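Local coordinates for putative uncharacterized protein (Vibrio cholerae, PDB 4G7X) that is probably the N-terminal N1 domain of the CTXphi phage coat protein pIII, which in filamentous phages engages the host protein TolA during infection, at residues A[22-27]-A[94-99]; A[31-36]-A[88-93]; A[40-45]-A[70-75]. All coordinates share one frame; numbering follows the deposited sequence.

Contact 1 of 3, residues A[22-27]-A[94-99]; sequences HQLLFG and CIYPYC
The ring of Tyr96 is the piece of 94-99 that reaches across to 22-27, with Leu24 over one face and Leu25 and Phe26 at its edge. Its hydroxyl gives its proton to the carbonyl of Leu25, with OH and O 2.6 Å apart. The donor lies in the carbonyl plane on a lone pair, at a C=O...donor angle of 121°, and the accepting oxygen lies in turn in the plane of the ring, at its edge. That short bond fixes the far end of the tyrosine to the strand backbone.

Leu24 approaches the ring from above. Its CG sits beside the backbone N, anti to the carbonyl carbon (chi1 -63°), and the CD2 branch comes down 4.0 Å from the Tyr96 ring centroid, almost on the ring normal, as a clear CH-pi contact. On the other face CD of Pro97, the next residue, sits nearer the rim, 3.5 Å above the plane. Phe26 takes part of the edge: its CE1 is 3.9 Å from Tyr96 CE1. The two rings form an offset edge-to-face pair with planes 86° apart, the edge of Tyr96 turned to the face of Phe26. Cys94 SG also approaches Phe26 CE1, at 4.2 Å.

One layer out, Val36 of strand 35-38 touches Leu24, Phe26 and Tyr96, while Cys94 is disulfide-bonded to Cys84. Strand 20-27 is held by backbone bonds of Leu24 and Phe26 to Gly67 and Cys65. The two segments thus meet through side chains and one side-chain-to-backbone bond, without a backbone ladder, an aromatic and aliphatic packing against the mixed sheet of a small, disulfide-linked all-beta domain.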
loop_
_atom_site.group_PDB
_atom_site.type_symbol
_atom_site.label_atom_id
_atom_site.label_comp_id
_atom_site.label_asym_id
_atom_site.label_seq_id
_atom_site.Cartn_x
_atom_site.Cartn_y
_atom_site.Cartn_z
ATOM N N HIS A 22 -4.120 4.619 0.668
ATOM C CA HIS A 22 -3.658 3.962 1.890
ATOM C C HIS A 22 -4.164 2.558 1.992
ATOM O O HIS A 22 -5.354 2.311 1.813
ATOM C CB HIS A 22 -4.101 4.753 3.115
ATOM C CG HIS A 22 -3.196 5.904 3.439
ATOM N ND1 HIS A 22 -3.256 7.078 2.785
ATOM C CD2 HIS A 22 -2.166 6.020 4.367
ATOM C CE1 HIS A 22 -2.315 7.907 3.275
ATOM N NE2 HIS A 22 -1.652 7.260 4.243
ATOM N N GLN A 23 -3.269 1.619 2.275
ATOM C CA GLN A 23 -3.697 0.255 2.573
ATOM C C GLN A 23 -4.006 0.147 4.056
ATOM O O GLN A 23 -3.188 0.526 4.894
ATOM C CB GLN A 23 -2.640 -0.780 2.189
ATOM C CG GLN A 23 -2.956 -2.171 2.729
ATOM C CD GLN A 23 -2.185 -3.263 2.026
ATOM O OE1 GLN A 23 -2.317 -3.454 0.817
ATOM N NE2 GLN A 23 -1.373 -3.990 2.782
ATOM N N LEU A 24 -5.189 -0.370 4.369
ATOM C CA LEU A 24 -5.578 -0.621 5.750
ATOM C C LEU A 24 -5.819 -2.102 5.956
ATOM O O LEU A 24 -6.340 -2.777 5.063
ATOM C CB LEU A 24 -6.833 0.177 6.112
ATOM C CG LEU A 24 -6.706 1.704 6.062
ATOM C CD1 LEU A 24 -8.043 2.328 6.412
ATOM C CD2 LEU A 24 -5.616 2.208 6.993
ATOM N N LEU A 25 -5.443 -2.592 7.138
ATOM C CA LEU A 25 -5.589 -4.000 7.502
ATOM C C LEU A 25 -6.736 -4.211 8.472
ATOM O O LEU A 25 -6.958 -3.399 9.376
ATOM C CB LEU A 25 -4.301 -4.526 8.136
ATOM C CG LEU A 25 -3.020 -4.348 7.324
ATOM C CD1 LEU A 25 -1.825 -4.798 8.147
ATOM C CD2 LEU A 25 -3.077 -5.071 5.987
ATOM N N PHE A 26 -7.453 -5.314 8.294
ATOM C CA PHE A 26 -8.579 -5.658 9.160
ATOM C C PHE A 26 -8.525 -7.133 9.498
ATOM O O PHE A 26 -7.765 -7.899 8.891
ATOM C CB PHE A 26 -9.914 -5.321 8.484
ATOM C CG PHE A 26 -10.019 -3.892 8.042
ATOM C CD1 PHE A 26 -10.438 -2.908 8.930
ATOM C CD2 PHE A 26 -9.664 -3.524 6.749
ATOM C CE1 PHE A 26 -10.519 -1.583 8.532
ATOM C CE2 PHE A 26 -9.738 -2.199 6.345
ATOM C CZ PHE A 26 -10.167 -1.228 7.235
ATOM N N GLY A 27 -9.341 -7.533 10.466
ATOM C CA GLY A 27 -9.450 -8.934 10.822
ATOM C C GLY A 27 -10.015 -9.786 9.704
ATOM O O GLY A 27 -10.757 -9.303 8.842
ATOM N N CYS A 94 -15.698 2.529 10.850
ATOM C CA CYS A 94 -14.948 2.418 12.093
ATOM C C CYS A 94 -13.795 3.406 12.182
ATOM O O CYS A 94 -13.390 3.988 11.177
ATOM C CB CYS A 94 -14.450 0.975 12.278
ATOM S SG CYS A 94 -13.438 0.320 10.922
ATOM N N ILE A 95 -13.286 3.597 13.396
ATOM C CA ILE A 95 -12.133 4.460 13.637
ATOM C C ILE A 95 -10.883 3.587 13.668
ATOM O O ILE A 95 -10.830 2.604 14.409
ATOM C CB ILE A 95 -12.297 5.245 14.962
ATOM C CG1 ILE A 95 -13.576 6.090 14.919
ATOM C CG2 ILE A 95 -11.065 6.101 15.240
ATOM C CD1 ILE A 95 -13.935 6.747 16.238
ATOM N N TYR A 96 -9.883 3.921 12.855
ATOM C CA TYR A 96 -8.679 3.088 12.792
ATOM C C TYR A 96 -7.746 3.321 13.984
ATOM O O TYR A 96 -7.552 4.461 14.404
ATOM C CB TYR A 96 -7.926 3.275 11.470
ATOM C CG TYR A 96 -7.208 2.012 11.042
ATOM C CD1 TYR A 96 -7.911 0.950 10.474
ATOM C CD2 TYR A 96 -5.836 1.870 11.228
ATOM C CE1 TYR A 96 -7.267 -0.216 10.096
ATOM C CE2 TYR A 96 -5.181 0.709 10.851
ATOM C CZ TYR A 96 -5.901 -0.333 10.294
ATOM O OH TYR A 96 -5.246 -1.483 9.919
ATOM N N PRO A 97 -7.192 2.231 14.557
ATOM C CA PRO A 97 -6.220 2.365 15.653
ATOM C C PRO A 97 -4.785 2.597 15.156
ATOM O O PRO A 97 -3.903 1.761 15.379
ATOM C CB PRO A 97 -6.347 1.032 16.399
ATOM C CG PRO A 97 -6.827 0.059 15.378
ATOM C CD PRO A 97 -7.595 0.828 14.337
ATOM N N TYR A 98 -4.561 3.737 14.505
ATOM C CA TYR A 98 -3.254 4.078 13.924
ATOM C C TYR A 98 -2.246 4.653 14.931
ATOM O O TYR A 98 -2.620 5.403 15.840
ATOM C CB TYR A 98 -3.440 5.041 12.741
ATOM C CG TYR A 98 -2.159 5.679 12.238
ATOM C CD1 TYR A 98 -1.276 4.971 11.421
ATOM C CD2 TYR A 98 -1.829 6.989 12.587
ATOM C CE1 TYR A 98 -0.101 5.552 10.964
ATOM C CE2 TYR A 98 -0.657 7.578 12.136
ATOM C CZ TYR A 98 0.202 6.856 11.324
ATOM O OH TYR A 98 1.364 7.442 10.876
ATOM N N CYS A 99 -0.976 4.282 14.755
ATOM C CA CYS A 99 0.137 4.812 15.545
ATOM C C CYS A 99 1.404 4.868 14.690
ATOM O O CYS A 99 1.734 3.888 14.017
ATOM C CB CYS A 99 0.382 3.950 16.788
ATOM S SG CYS A 99 1.789 4.470 17.803
#

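Contact 2 of 3, residues A[31-36]-A[88-93]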
loop_
_atom_site.group_PDB
_atom_site.type_symbol
_atom_site.label_atom_id
_atom_site.label_comp_id
_atom_site.label_asym_id
_atom_site.label_seq_id
_atom_site.Cartn_x
_atom_site.Cartn_y
_atom_site.Cartn_z
ATOM N N PRO A 31 -16.381 -7.662 6.724
ATOM C CA PRO A 31 -17.023 -7.141 5.528
ATOM C C PRO A 31 -16.065 -6.152 4.877
ATOM O O PRO A 31 -15.067 -5.756 5.497
ATOM C CB PRO A 31 -18.240 -6.409 6.086
ATOM C CG PRO A 31 -17.783 -5.943 7.428
ATOM C CD PRO A 31 -16.951 -7.078 7.949
ATOM N N ILE A 32 -16.342 -5.767 3.639
ATOM C CA ILE A 32 -15.520 -4.771 2.970
ATOM C C ILE A 32 -15.767 -3.431 3.647
ATOM O O ILE A 32 -16.786 -2.778 3.419
ATOM C CB ILE A 32 -15.792 -4.707 1.456
ATOM C CG1 ILE A 32 -15.631 -6.098 0.830
ATOM C CG2 ILE A 32 -14.847 -3.704 0.799
ATOM C CD1 ILE A 32 -15.829 -6.143 -0.672
ATOM N N VAL A 33 -14.834 -3.041 4.510
ATOM C CA VAL A 33 -14.988 -1.839 5.315
ATOM C C VAL A 33 -15.107 -0.624 4.393
ATOM O O VAL A 33 -14.255 -0.392 3.543
ATOM C CB VAL A 33 -13.840 -1.715 6.347
ATOM C CG1 VAL A 33 -13.962 -0.429 7.144
ATOM C CG2 VAL A 33 -13.850 -2.913 7.292
ATOM N N GLN A 34 -16.203 0.114 4.540
ATOM C CA GLN A 34 -16.583 1.145 3.569
ATOM C C GLN A 34 -15.951 2.502 3.832
ATOM O O GLN A 34 -15.475 3.167 2.912
ATOM C CB GLN A 34 -18.110 1.279 3.515
ATOM C CG GLN A 34 -18.809 0.032 2.983
ATOM C CD GLN A 34 -18.513 -0.217 1.518
ATOM O OE1 GLN A 34 -18.911 0.567 0.657
ATOM N NE2 GLN A 34 -17.804 -1.296 1.225
ATOM N N SER A 35 -15.958 2.906 5.095
ATOM C CA SER A 35 -15.412 4.189 5.499
ATOM C C SER A 35 -14.657 4.027 6.802
ATOM O O SER A 35 -15.111 3.330 7.709
ATOM C CB SER A 35 -16.521 5.230 5.657
ATOM O OG SER A 35 -17.200 5.476 4.432
ATOM N N VAL A 36 -13.490 4.661 6.878
ATOM C CA VAL A 36 -12.623 4.564 8.042
ATOM C C VAL A 36 -12.116 5.951 8.399
ATOM O O VAL A 36 -11.641 6.688 7.527
ATOM C CB VAL A 36 -11.409 3.642 7.784
ATOM C CG1 VAL A 36 -10.468 3.630 8.983
ATOM C CG2 VAL A 36 -11.858 2.226 7.460
ATOM N N GLY A 88 -10.531 -9.859 14.423
ATOM C CA GLY A 88 -11.804 -10.449 14.019
ATOM C C GLY A 88 -12.561 -9.541 13.065
ATOM O O GLY A 88 -12.021 -8.541 12.591
ATOM N N ALA A 89 -13.821 -9.873 12.801
ATOM C CA ALA A 89 -14.598 -9.147 11.801
ATOM C C ALA A 89 -14.870 -7.713 12.228
ATOM O O ALA A 89 -15.450 -7.466 13.288
ATOM C CB ALA A 89 -15.901 -9.870 11.515
ATOM N N SER A 90 -14.436 -6.769 11.399
ATOM C CA SER A 90 -14.584 -5.346 11.691
ATOM C C SER A 90 -15.973 -4.826 11.332
ATOM O O SER A 90 -16.648 -5.378 10.462
ATOM C CB SER A 90 -13.530 -4.563 10.905
ATOM O OG SER A 90 -13.479 -3.202 11.303
ATOM N N ALA A 91 -16.398 -3.756 11.998
ATOM C CA ALA A 91 -17.559 -2.991 11.538
ATOM C C ALA A 91 -17.209 -2.335 10.205
ATOM O O ALA A 91 -16.034 -2.077 9.936
ATOM C CB ALA A 91 -17.931 -1.944 12.572
ATOM N N GLU A 92 -18.207 -2.068 9.367
ATOM C CA GLU A 92 -17.922 -1.498 8.047
ATOM C C GLU A 92 -17.750 0.022 8.059
ATOM O O GLU A 92 -17.425 0.611 7.029
ATOM C CB GLU A 92 -18.958 -1.927 7.005
ATOM C CG GLU A 92 -20.349 -1.376 7.242
ATOM C CD GLU A 92 -21.071 -2.090 8.363
ATOM O OE1 GLU A 92 -20.685 -3.230 8.702
ATOM O OE2 GLU A 92 -22.033 -1.507 8.899
ATOM N N ARG A 93 -17.981 0.645 9.215
ATOM C CA ARG A 93 -17.603 2.045 9.440
ATOM C C ARG A 93 -16.954 2.103 10.802
ATOM O O ARG A 93 -17.567 1.734 11.802
ATOM C CB ARG A 93 -18.809 2.978 9.378
ATOM C CG ARG A 93 -19.311 3.171 7.969
ATOM C CD ARG A 93 -20.409 4.209 7.865
ATOM N NE ARG A 93 -20.650 4.441 6.447
ATOM C CZ ARG A 93 -21.373 3.630 5.680
ATOM N NH1 ARG A 93 -21.957 2.565 6.210
ATOM N NH2 ARG A 93 -21.519 3.891 4.387
#
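Val33 turns both methyls onto the backbone of the 88-93 loop. CG1, anti to its own backbone N (chi1 177°), rests 3.6 Å from Glu92 O, and CG2 lies 3.5 Å from Ala91 O and also meets CB of Ser90. Beside it the Pro31 ring lies on the same loop, its CD only 3.0 Å from Ser90 O, which marks tight packing. Further out, in one of two modelled conformers, the Glu92 side chain crosses the proline at about a right angle, bringing its carboxylate to the neighbourhood of Pro31 CG.

Between these side chains runs the backbone. Glu92 O takes two N-H groups from consecutive residues: Gln34 N at 2.8 Å, in the carbonyl plane and on a lone pair, and Ser35 N more weakly. Past this point the chains settle into the parallel pairing of strand 35-38 with strand 93-95, part of the mixed sheet, with Ser35 bridged to Arg93 and Arg93 CA placed 3.3 Å from Ser35 O as a CA-H...O contact.

Gln34 sends its amide back over its own segment. The chain bends at chi2, and NE2 bonds to Ile32 O at 2.8 Å, nearly straight at 170°, although the nitrogen stands above that carbonyl's plane. Its CB meanwhile lies over one face of the Arg93 guanidinium. Arg93, extended from CG to NE, runs past Ser35 with CG 4.2 Å from Ser35 CB, and both side chains project from the same face of the sheet. The hydroxyl of Ser35 has its partner elsewhere, in Asp44 of strand 41-48. On the other segment Ser90 OG donates to Ala91 O, in the plane of that carbonyl and on a lone pair, and it is also bonded to Asp85 N.

Contact 3 of 3, residues A[40-45]-A[70-75]; sequences GCMLDI and KPRFTQ. Unlike the reference sequence in segment 70-75: Thr74 (reference Ser).
Met42 to Asp44 and Lys70 to Arg72 run antiparallel, with Leu43 and Pro71 facing each other as a non-hydrogen-bonded pair and Asp44 and Lys70 as a hydrogen-bonded one. This is the end of the two-strand pairing of 41-48 with 64-71 in the mixed sheet. Asp44 N reaches Lys70 O at 2.8 Å, and Lys70 N returns a bond to Asp44 O. Two residues on, Arg72 N bonds to Met42 O, so the ladder continues just beyond the last strand residue.

Arg72 turns back over the first strand. In the conformer described, one of two deposited, its CG stands between the backbone N and the carbonyl carbon (chi1 69°), and beyond a bend at chi3 the guanidinium meets Asp44 side-on. NE and NH2 both grip OD1 at 3.1 Å, on its syn side, with that oxygen in the guanidinium plane; the carboxylate is turned 65° from that plane. OD1 is also bonded to Ser35 OG, an environment that would probably stabilise the negative charge. Over one guanidinium face lies Met42 CG, 3.5 Å above the plane and toward the rim, the two side chains lying side by side and pointing the same way. Cys41 SG and Leu43 CD2 both pack on the Pro71 ring, each 3.8 Å from its CG. Cys41 is also tied to Cys14 by a disulfide.

Gln75 extends the ladder with its side chain. Its amide plays the part of a strand peptide: OE1 accepts Met42 N at 2.8 Å, while NE2 donates to Met42 O, a nearly straight bond at 171°. Met42 O thus takes two donors, and NE2 gives another bond to Arg72 O. A water donates to both Gly40 O and Gln75 OE1, 2.7 Å from each.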
loop_
_atom_site.group_PDB
_atom_site.type_symbol
_atom_site.label_atom_id
_atom_site.label_comp_id
_atom_site.label_asym_id
_atom_site.label_seq_id
_atom_site.Cartn_x
_atom_site.Cartn_y
_atom_site.Cartn_z
ATOM N N GLY A 40 -7.501 10.896 11.721
ATOM C CA GLY A 40 -8.334 12.097 11.650
ATOM C C GLY A 40 -8.975 12.370 10.299
ATOM O O GLY A 40 -9.787 13.278 10.181
ATOM N N CYS A 41 -8.615 11.579 9.290
ATOM C CA CYS A 41 -9.092 11.758 7.925
ATOM C C CYS A 41 -10.094 10.674 7.564
ATOM O O CYS A 41 -9.824 9.488 7.752
ATOM C CB CYS A 41 -7.915 11.700 6.954
ATOM S SG CYS A 41 -8.332 12.129 5.248
ATOM N N MET A 42 -11.249 11.079 7.043
ATOM C CA MET A 42 -12.253 10.106 6.629
ATOM C C MET A 42 -11.925 9.544 5.252
ATOM O O MET A 42 -11.873 10.280 4.264
ATOM C CB MET A 42 -13.650 10.715 6.635
ATOM C CG MET A 42 -14.749 9.680 6.443
ATOM S SD MET A 42 -14.963 8.572 7.849
ATOM C CE MET A 42 -15.830 9.655 8.983
ATOM N N LEU A 43 -11.710 8.233 5.205
ATOM C CA LEU A 43 -11.328 7.537 3.979
ATOM C C LEU A 43 -12.432 6.604 3.534
ATOM O O LEU A 43 -13.088 5.983 4.365
ATOM C CB LEU A 43 -10.058 6.709 4.204
ATOM C CG LEU A 43 -8.824 7.350 4.847
ATOM C CD1 LEU A 43 -7.647 6.386 4.805
ATOM C CD2 LEU A 43 -8.452 8.668 4.185
ATOM N N ASP A 44 -12.606 6.488 2.220
ATOM C CA ASP A 44 -13.540 5.534 1.627
ATOM C C ASP A 44 -12.807 4.474 0.807
ATOM O O ASP A 44 -11.800 4.753 0.157
ATOM C CB ASP A 44 -14.550 6.247 0.719
ATOM C CG ASP A 44 -15.527 7.128 1.481
ATOM O OD1 ASP A 44 -15.620 7.040 2.718
ATOM O OD2 ASP A 44 -16.225 7.919 0.813
ATOM N N ILE A 45 -13.333 3.256 0.840
ATOM C CA ILE A 45 -12.813 2.158 0.029
ATOM C C ILE A 45 -12.793 2.510 -1.464
ATOM O O ILE A 45 -13.744 3.094 -1.991
ATOM C CB ILE A 45 -13.619 0.858 0.302
ATOM C CG1 ILE A 45 -13.015 -0.359 -0.419
ATOM C CG2 ILE A 45 -15.089 1.029 -0.068
ATOM C CD1 ILE A 45 -11.702 -0.850 0.161
ATOM N N LYS A 70 -8.955 6.058 0.014
ATOM C CA LYS A 70 -8.625 7.453 -0.276
ATOM C C LYS A 70 -9.592 8.383 0.452
ATOM O O LYS A 70 -10.728 7.991 0.728
ATOM C CB LYS A 70 -8.653 7.712 -1.786
ATOM C CG LYS A 70 -7.429 7.183 -2.514
ATOM C CD LYS A 70 -7.533 7.379 -4.018
ATOM C CE LYS A 70 -7.359 8.836 -4.399
ATOM N NZ LYS A 70 -7.014 8.975 -5.843
ATOM N N PRO A 71 -9.148 9.615 0.775
ATOM C CA PRO A 71 -10.023 10.569 1.480
ATOM C C PRO A 71 -11.287 10.909 0.710
ATOM O O PRO A 71 -11.253 11.037 -0.524
ATOM C CB PRO A 71 -9.153 11.827 1.600
ATOM C CG PRO A 71 -7.757 11.333 1.529
ATOM C CD PRO A 71 -7.793 10.172 0.575
ATOM N N ARG A 72 -12.398 11.048 1.431
ATOM C CA ARG A 72 -13.638 11.512 0.821
ATOM C C ARG A 72 -13.642 13.035 0.838
ATOM O O ARG A 72 -12.771 13.657 1.451
ATOM C CB ARG A 72 -14.867 10.942 1.537
ATOM C CG ARG A 72 -15.081 11.475 2.942
ATOM C CD ARG A 72 -16.507 11.242 3.425
ATOM N NE ARG A 72 -16.820 9.822 3.556
ATOM C CZ ARG A 72 -17.895 9.347 4.174
ATOM N NH1 ARG A 72 -18.769 10.178 4.727
ATOM N NH2 ARG A 72 -18.096 8.040 4.247
ATOM N N PHE A 73 -14.617 13.626 0.153
ATOM C CA PHE A 73 -14.754 15.076 0.080
ATOM C C PHE A 73 -15.048 15.719 1.439
ATOM O O PHE A 73 -14.397 16.685 1.821
ATOM C CB PHE A 73 -15.839 15.426 -0.945
ATOM C CG PHE A 73 -16.134 16.894 -1.059
ATOM C CD1 PHE A 73 -15.212 17.770 -1.633
ATOM C CD2 PHE A 73 -17.351 17.402 -0.617
ATOM C CE1 PHE A 73 -15.496 19.126 -1.746
ATOM C CE2 PHE A 73 -17.643 18.753 -0.735
ATOM C CZ PHE A 73 -16.716 19.615 -1.299
ATOM N N THR A 74 -16.010 15.165 2.169
ATOM C CA THR A 74 -16.415 15.726 3.456
ATOM C C THR A 74 -15.453 15.315 4.562
ATOM O O THR A 74 -15.230 14.127 4.794
ATOM C CB THR A 74 -17.836 15.274 3.826
ATOM O OG1 THR A 74 -18.747 15.703 2.809
ATOM C CG2 THR A 74 -18.265 15.851 5.171
ATOM N N GLN A 75 -14.880 16.312 5.231
ATOM C CA GLN A 75 -13.967 16.091 6.345
ATOM C C GLN A 75 -14.414 16.876 7.573
ATOM O O GLN A 75 -15.176 17.845 7.454
ATOM C CB GLN A 75 -12.536 16.465 5.937
ATOM C CG GLN A 75 -11.990 15.636 4.777
ATOM C CD GLN A 75 -11.878 14.154 5.107
ATOM O OE1 GLN A 75 -11.715 13.772 6.267
ATOM N NE2 GLN A 75 -11.955 13.312 4.083
HETATM O O HOH W 1 -12.044 14.163 8.908
#

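Overall arrangement
Contact 1 lies deepest, its centre about 5 Å from the centre of the chain, and is chiefly rings and aliphatic groups, with a tyrosine hydroxyl bonded to a backbone carbonyl; contacts 2 and 3, partly buried, rely more on backbone hydrogen bonds, and contact 3 adds a salt bridge. Strand 35-38 links all three: Val36 packs on Leu24 and Tyr96 of contact 1 and pairs with Leu43 of contact 3, while Ser35 joins Arg93 to Asp44. Strand 93-95 gives contact 2 its parallel pairing and contact 1 only Cys94, with Tyr96 just beyond it carrying the rest. Contacts 1 and 3 barely meet, through His22 and Leu43. His22 also pairs with a strand of the other protein chain.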